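PDB 1TQ5: quercetin 2,3-dioxygenase from Escherichia coli, which cleaves quercetin with molecular oxygen in vitro, releasing carbon monoxide, as a metal-dependent bicupin of the pirin family whose physiological role is unknown. Local coordinates for residues F37-V42 and I117-E122; Q158-Y163 and F226-V231. One frame throughout, in Å; residues are numbered along the deposited sequence.

Contact 1: residues F37-V42 and I117-E122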
loop_
_atom_site.group_PDB
_atom_site.type_symbol
_atom_site.label_atom_id
_atom_site.label_comp_id
_atom_site.label_asym_id
_atom_site.label_seq_id
_atom_site.Cartn_x
_atom_site.Cartn_y
_atom_site.Cartn_z
ATOM N N PHE A 37 0.121 9.773 6.762
ATOM C CA PHE A 37 0.949 10.616 5.899
ATOM C C PHE A 37 0.189 11.156 4.692
ATOM O O PHE A 37 0.028 10.463 3.686
ATOM C CB PHE A 37 2.164 9.801 5.438
ATOM C CG PHE A 37 3.264 10.626 4.845
ATOM C CD1 PHE A 37 4.036 11.456 5.645
ATOM C CD2 PHE A 37 3.547 10.553 3.488
ATOM C CE1 PHE A 37 5.078 12.200 5.103
ATOM C CE2 PHE A 37 4.586 11.293 2.936
ATOM C CZ PHE A 37 5.355 12.117 3.747
ATOM N N SER A 38 -0.251 12.409 4.784
ATOM C CA SER A 38 -1.028 13.042 3.719
ATOM C C SER A 38 -2.283 12.195 3.491
ATOM O O SER A 38 -2.959 11.828 4.452
ATOM C CB SER A 38 -0.206 13.148 2.429
ATOM O OG SER A 38 -0.935 13.826 1.413
ATOM N N ALA A 39 -2.590 11.877 2.234
ATOM C CA ALA A 39 -3.771 11.068 1.918
ATOM C C ALA A 39 -3.585 9.587 2.280
ATOM O O ALA A 39 -4.543 8.812 2.270
ATOM C CB ALA A 39 -4.118 11.200 0.439
ATOM N N LEU A 40 -2.354 9.198 2.593
ATOM C CA LEU A 40 -2.070 7.811 2.966
ATOM C C LEU A 40 -2.413 7.644 4.441
ATOM O O LEU A 40 -1.725 8.168 5.315
ATOM C CB LEU A 40 -0.594 7.493 2.722
ATOM C CG LEU A 40 -0.162 6.039 2.913
ATOM C CD1 LEU A 40 -1.021 5.122 2.046
ATOM C CD2 LEU A 40 1.310 5.905 2.561
ATOM N N ARG A 41 -3.481 6.907 4.715
ATOM C CA ARG A 41 -3.932 6.728 6.082
ATOM C C ARG A 41 -3.592 5.394 6.735
ATOM O O ARG A 41 -3.351 5.338 7.939
ATOM C CB ARG A 41 -5.450 6.950 6.151
ATOM C CG ARG A 41 -5.903 8.362 5.763
ATOM C CD ARG A 41 -5.162 9.417 6.571
ATOM N NE ARG A 41 -5.723 10.751 6.402
ATOM C CZ ARG A 41 -6.921 11.124 6.847
ATOM N NH1 ARG A 41 -7.694 10.258 7.492
ATOM N NH2 ARG A 41 -7.348 12.364 6.647
ATOM N N VAL A 42 -3.567 4.326 5.947
ATOM C CA VAL A 42 -3.297 2.999 6.493
ATOM C C VAL A 42 -2.389 2.120 5.623
ATOM O O VAL A 42 -2.496 2.114 4.395
ATOM C CB VAL A 42 -4.625 2.226 6.698
ATOM C CG1 VAL A 42 -4.362 0.869 7.323
ATOM C CG2 VAL A 42 -5.585 3.037 7.564
ATOM N N ILE A 117 -3.827 -1.257 2.037
ATOM C CA ILE A 117 -3.600 0.186 1.989
ATOM C C ILE A 117 -4.890 1.011 1.915
ATOM O O ILE A 117 -5.769 0.714 1.111
ATOM C CB ILE A 117 -2.742 0.538 0.755
ATOM C CG1 ILE A 117 -1.506 -0.371 0.699
ATOM C CG2 ILE A 117 -2.355 2.006 0.785
ATOM C CD1 ILE A 117 -0.620 -0.287 1.915
ATOM N N TRP A 118 -4.993 2.051 2.740
ATOM C CA TRP A 118 -6.169 2.925 2.733
ATOM C C TRP A 118 -5.767 4.329 2.310
ATOM O O TRP A 118 -4.847 4.923 2.878
ATOM C CB TRP A 118 -6.818 3.010 4.117
ATOM C CG TRP A 118 -7.514 1.762 4.585
ATOM C CD1 TRP A 118 -7.259 0.474 4.196
ATOM C CD2 TRP A 118 -8.509 1.678 5.612
ATOM N NE1 TRP A 118 -8.027 -0.402 4.922
ATOM C CE2 TRP A 118 -8.803 0.310 5.799
ATOM C CE3 TRP A 118 -9.174 2.628 6.397
ATOM C CZ2 TRP A 118 -9.737 -0.135 6.743
ATOM C CZ3 TRP A 118 -10.101 2.187 7.336
ATOM C CH2 TRP A 118 -10.373 0.816 7.500
ATOM N N ILE A 119 -6.464 4.858 1.312
ATOM C CA ILE A 119 -6.185 6.194 0.814
ATOM C C ILE A 119 -7.437 7.058 0.896
ATOM O O ILE A 119 -8.485 6.699 0.363
ATOM C CB ILE A 119 -5.685 6.131 -0.638
ATOM C CG1 ILE A 119 -4.329 5.422 -0.669
ATOM C CG2 ILE A 119 -5.571 7.544 -1.230
ATOM C CD1 ILE A 119 -3.838 5.106 -2.058
HETATM N N MSE A 120 -7.334 8.189 1.582
HETATM C CA MSE A 120 -8.476 9.084 1.707
HETATM C C MSE A 120 -8.830 9.680 0.353
HETATM O O MSE A 120 -7.979 10.244 -0.323
HETATM C CB MSE A 120 -8.176 10.224 2.681
HETATM C CG MSE A 120 -9.266 11.281 2.694
HETATM SE SE MSE A 120 -8.929 12.669 3.778
HETATM C CE MSE A 120 -9.986 12.250 5.181
ATOM N N PRO A 121 -10.095 9.556 -0.064
ATOM C CA PRO A 121 -10.478 10.120 -1.359
ATOM C C PRO A 121 -10.626 11.633 -1.226
ATOM O O PRO A 121 -11.163 12.119 -0.230
ATOM C CB PRO A 121 -11.800 9.422 -1.651
ATOM C CG PRO A 121 -12.406 9.291 -0.281
ATOM C CD PRO A 121 -11.226 8.847 0.564
ATOM N N GLU A 122 -10.138 12.378 -2.209
ATOM C CA GLU A 122 -10.244 13.829 -2.148
ATOM C C GLU A 122 -11.694 14.236 -2.356
ATOM O O GLU A 122 -12.101 15.340 -1.990
ATOM C CB GLU A 122 -9.338 14.484 -3.195
ATOM C CG GLU A 122 -9.622 14.111 -4.636
ATOM C CD GLU A 122 -8.598 14.705 -5.589
ATOM O OE1 GLU A 122 -8.393 15.937 -5.550
ATOM O OE2 GLU A 122 -7.997 13.943 -6.376
#
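Val42 and Trp118 lie side by side and point the same way from neighbouring antiparallel strands of the N-terminal cupin domain. Their CB atoms are 3.5 Å apart, and CG2 of Val42 rests over one face of the indole, offset toward the rim, 3.8 Å from CE3 of Trp118. With CG of Trp118 anti to its carbonyl carbon (chi1 -70°), the ring begins beside Val42; it also meets the ring of His59, a ligand of the bound cadmium, at about 90°. An alanine here would probably open a gap over CG2 of Val42 and beside the His59 ring. On the other face of the sheet, the side chains of Leu40 and Ile117 cross obliquely, CD1 of Leu40 lying 3.6 Å from CG2 of Ile117. The selenomethionine side chain of Met120 crosses that of Arg41, though the exact fit of their ends is doubtful. A classic beta bulge shifts the register by one, Arg41 and Val42 both facing Trp118: O of Trp118 accepts the N-H of Arg41 (N to O 3.0 Å) and, weakly, that of Val42 (3.4 Å), while N of Trp118 bonds back to O of Val42. The bulge thus ties two amides to one carbonyl, and Trp118, beside His59, probably forms an aromatic part of the second shell of the metal site.

Contact 2: residues Q158-Y163 and F226-V231; sequences QDMELY and FDLPPV
In the C-terminal cupin domain, the antiparallel strands 161-167 and 221-228 lie next to each other in the sheet and bring Leu162 against Phe226 and Glu161 against Asp227. Leu162 and Phe226 form a non-hydrogen-bonded pair joined by a CH-pi contact. CD1 of Leu162 sits over the middle of the Phe226 ring, 3.5 Å from its centroid and 14° off the normal. Met160 reaches the same ring from its edge: CE lies near the ring plane, 3.6 Å from CD1 of Phe226. It gets there because CG of Met160 stands between the backbone N and the carbonyl carbon (chi1 75°) and the chain bends again at chi2 and chi3. CE also packs on CD2 of Leu228, while Ile117 of the N-terminal domain touches Phe226.

Glu161 and Asp227 are a hydrogen-bonded pair, with N of Asp227 bonded to O of Glu161 at 2.8 Å and N of Glu161 to O of Asp227 at 3.1 Å. On this other face their carboxylates come close, OE1 of Glu161 lying 4.5 Å from OD2 of Asp227. The like charges are probably balanced by salt bridges to Arg150 from Glu161 and to Arg181 from Asp227. The hydroxyl of Tyr163 donates to OE1 of Glu161 from above the carboxylate plane. Beyond the paired strands, Asp159 centres an inverse gamma turn, and its O lies 3.2 Å from CD of Pro229.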
loop_
_atom_site.group_PDB
_atom_site.type_symbol
_atom_site.label_atom_id
_atom_site.label_comp_id
_atom_site.label_asym_id
_atom_site.label_seq_id
_atom_site.Cartn_x
_atom_site.Cartn_y
_atom_site.Cartn_z
ATOM N N GLN A 158 -8.052 10.337 -5.876
ATOM C CA GLN A 158 -7.216 11.188 -5.048
ATOM C C GLN A 158 -6.052 11.660 -5.905
ATOM O O GLN A 158 -5.593 10.934 -6.789
ATOM C CB GLN A 158 -6.723 10.390 -3.830
ATOM C CG GLN A 158 -5.805 11.130 -2.864
ATOM C CD GLN A 158 -6.309 12.514 -2.502
ATOM O OE1 GLN A 158 -6.074 13.478 -3.229
ATOM N NE2 GLN A 158 -7.008 12.617 -1.379
ATOM N N ASP A 159 -5.599 12.884 -5.668
ATOM C CA ASP A 159 -4.485 13.443 -6.425
ATOM C C ASP A 159 -3.198 12.747 -5.995
ATOM O O ASP A 159 -2.333 13.358 -5.367
ATOM C CB ASP A 159 -4.368 14.948 -6.158
ATOM C CG ASP A 159 -3.262 15.602 -6.968
ATOM O OD1 ASP A 159 -2.777 16.680 -6.558
ATOM O OD2 ASP A 159 -2.886 15.045 -8.023
HETATM N N MSE A 160 -3.071 11.468 -6.325
HETATM C CA MSE A 160 -1.877 10.723 -5.945
HETATM C C MSE A 160 -1.504 9.648 -6.953
HETATM O O MSE A 160 -2.355 9.114 -7.658
HETATM C CB MSE A 160 -2.079 10.072 -4.567
HETATM C CG MSE A 160 -2.996 8.846 -4.555
HETATM SE SE MSE A 160 -2.178 7.310 -5.091
HETATM C CE MSE A 160 -1.341 6.854 -3.555
ATOM N N GLU A 161 -0.213 9.341 -7.012
ATOM C CA GLU A 161 0.293 8.304 -7.897
ATOM C C GLU A 161 1.035 7.269 -7.057
ATOM O O GLU A 161 1.699 7.614 -6.079
ATOM C CB GLU A 161 1.261 8.889 -8.921
ATOM C CG GLU A 161 0.665 9.932 -9.836
ATOM C CD GLU A 161 1.648 10.364 -10.901
ATOM O OE1 GLU A 161 2.807 10.668 -10.543
ATOM O OE2 GLU A 161 1.266 10.404 -12.089
ATOM N N LEU A 162 0.916 6.006 -7.445
ATOM C CA LEU A 162 1.585 4.911 -6.756
ATOM C C LEU A 162 2.359 4.108 -7.792
ATOM O O LEU A 162 1.817 3.719 -8.825
ATOM C CB LEU A 162 0.571 3.993 -6.059
ATOM C CG LEU A 162 1.129 2.703 -5.433
ATOM C CD1 LEU A 162 2.149 3.038 -4.341
ATOM C CD2 LEU A 162 -0.018 1.870 -4.857
ATOM N N TYR A 163 3.633 3.876 -7.511
ATOM C CA TYR A 163 4.491 3.116 -8.404
ATOM C C TYR A 163 5.035 1.889 -7.691
ATOM O O TYR A 163 5.278 1.920 -6.482
ATOM C CB TYR A 163 5.691 3.955 -8.841
ATOM C CG TYR A 163 5.368 5.215 -9.599
ATOM C CD1 TYR A 163 5.426 5.244 -10.991
ATOM C CD2 TYR A 163 5.028 6.387 -8.928
ATOM C CE1 TYR A 163 5.159 6.412 -11.695
ATOM C CE2 TYR A 163 4.757 7.560 -9.620
ATOM C CZ TYR A 163 4.825 7.565 -11.004
ATOM O OH TYR A 163 4.554 8.725 -11.698
ATOM N N PHE A 226 4.728 6.111 -3.085
ATOM C CA PHE A 226 3.497 6.883 -3.016
ATOM C C PHE A 226 3.814 8.357 -3.218
ATOM O O PHE A 226 4.511 8.942 -2.393
ATOM C CB PHE A 226 2.858 6.723 -1.637
ATOM C CG PHE A 226 2.384 5.333 -1.333
ATOM C CD1 PHE A 226 1.079 4.950 -1.620
ATOM C CD2 PHE A 226 3.231 4.417 -0.715
ATOM C CE1 PHE A 226 0.622 3.675 -1.288
ATOM C CE2 PHE A 226 2.790 3.147 -0.379
ATOM C CZ PHE A 226 1.479 2.773 -0.665
ATOM N N ASP A 227 3.324 8.949 -4.307
ATOM C CA ASP A 227 3.524 10.383 -4.575
ATOM C C ASP A 227 2.221 11.033 -4.092
ATOM O O ASP A 227 1.187 10.955 -4.763
ATOM C CB ASP A 227 3.706 10.638 -6.076
ATOM C CG ASP A 227 4.232 12.044 -6.376
ATOM O OD1 ASP A 227 3.633 13.029 -5.891
ATOM O OD2 ASP A 227 5.245 12.161 -7.101
ATOM N N LEU A 228 2.283 11.684 -2.936
ATOM C CA LEU A 228 1.105 12.271 -2.310
ATOM C C LEU A 228 0.951 13.790 -2.357
ATOM O O LEU A 228 1.930 14.528 -2.432
ATOM C CB LEU A 228 1.070 11.803 -0.853
ATOM C CG LEU A 228 1.184 10.283 -0.720
ATOM C CD1 LEU A 228 1.779 9.897 0.626
ATOM C CD2 LEU A 228 -0.192 9.673 -0.928
ATOM N N PRO A 229 -0.302 14.273 -2.285
ATOM C CA PRO A 229 -0.622 15.704 -2.316
ATOM C C PRO A 229 -0.145 16.482 -1.087
ATOM O O PRO A 229 0.044 15.913 -0.007
ATOM C CB PRO A 229 -2.145 15.713 -2.447
ATOM C CG PRO A 229 -2.552 14.476 -1.727
ATOM C CD PRO A 229 -1.534 13.468 -2.221
ATOM N N PRO A 230 0.044 17.802 -1.238
ATOM C CA PRO A 230 0.498 18.674 -0.147
ATOM C C PRO A 230 -0.431 18.569 1.056
ATOM O O PRO A 230 -1.605 18.238 0.909
ATOM C CB PRO A 230 0.462 20.066 -0.784
ATOM C CG PRO A 230 0.722 19.773 -2.244
ATOM C CD PRO A 230 -0.156 18.575 -2.479
ATOM N N VAL A 231 0.089 18.850 2.244
ATOM C CA VAL A 231 -0.721 18.775 3.458
ATOM C C VAL A 231 -1.211 20.155 3.894
ATOM O O VAL A 231 -0.446 20.947 4.448
ATOM C CB VAL A 231 0.072 18.137 4.619
ATOM C CG1 VAL A 231 -0.746 18.182 5.898
ATOM C CG2 VAL A 231 0.436 16.699 4.270
#

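How the contacts relate
Contact 1 closes before contact 2 opens along the chain, and their centres lie about 9 Å apart on the same side of the chain's centre. Each pairs neighbouring strands of a different seven-stranded sheet: 40-48 with 112-119 in the N-terminal cupin domain, 161-167 with 221-228 in the C-terminal one. The two meet where the domains, arranged face to face, press together. Leu40 packs on Phe226 and Leu228, and Ile119 on Met160. Two probable hydrogen bonds also cross, from Ser38 OG to Pro229 O at 2.7 Å and from Gln158 NE2 to Met120 O at 2.8 Å. Apolar sheet faces and polar groups of the adjoining loops together thus join the halves of the bicupin.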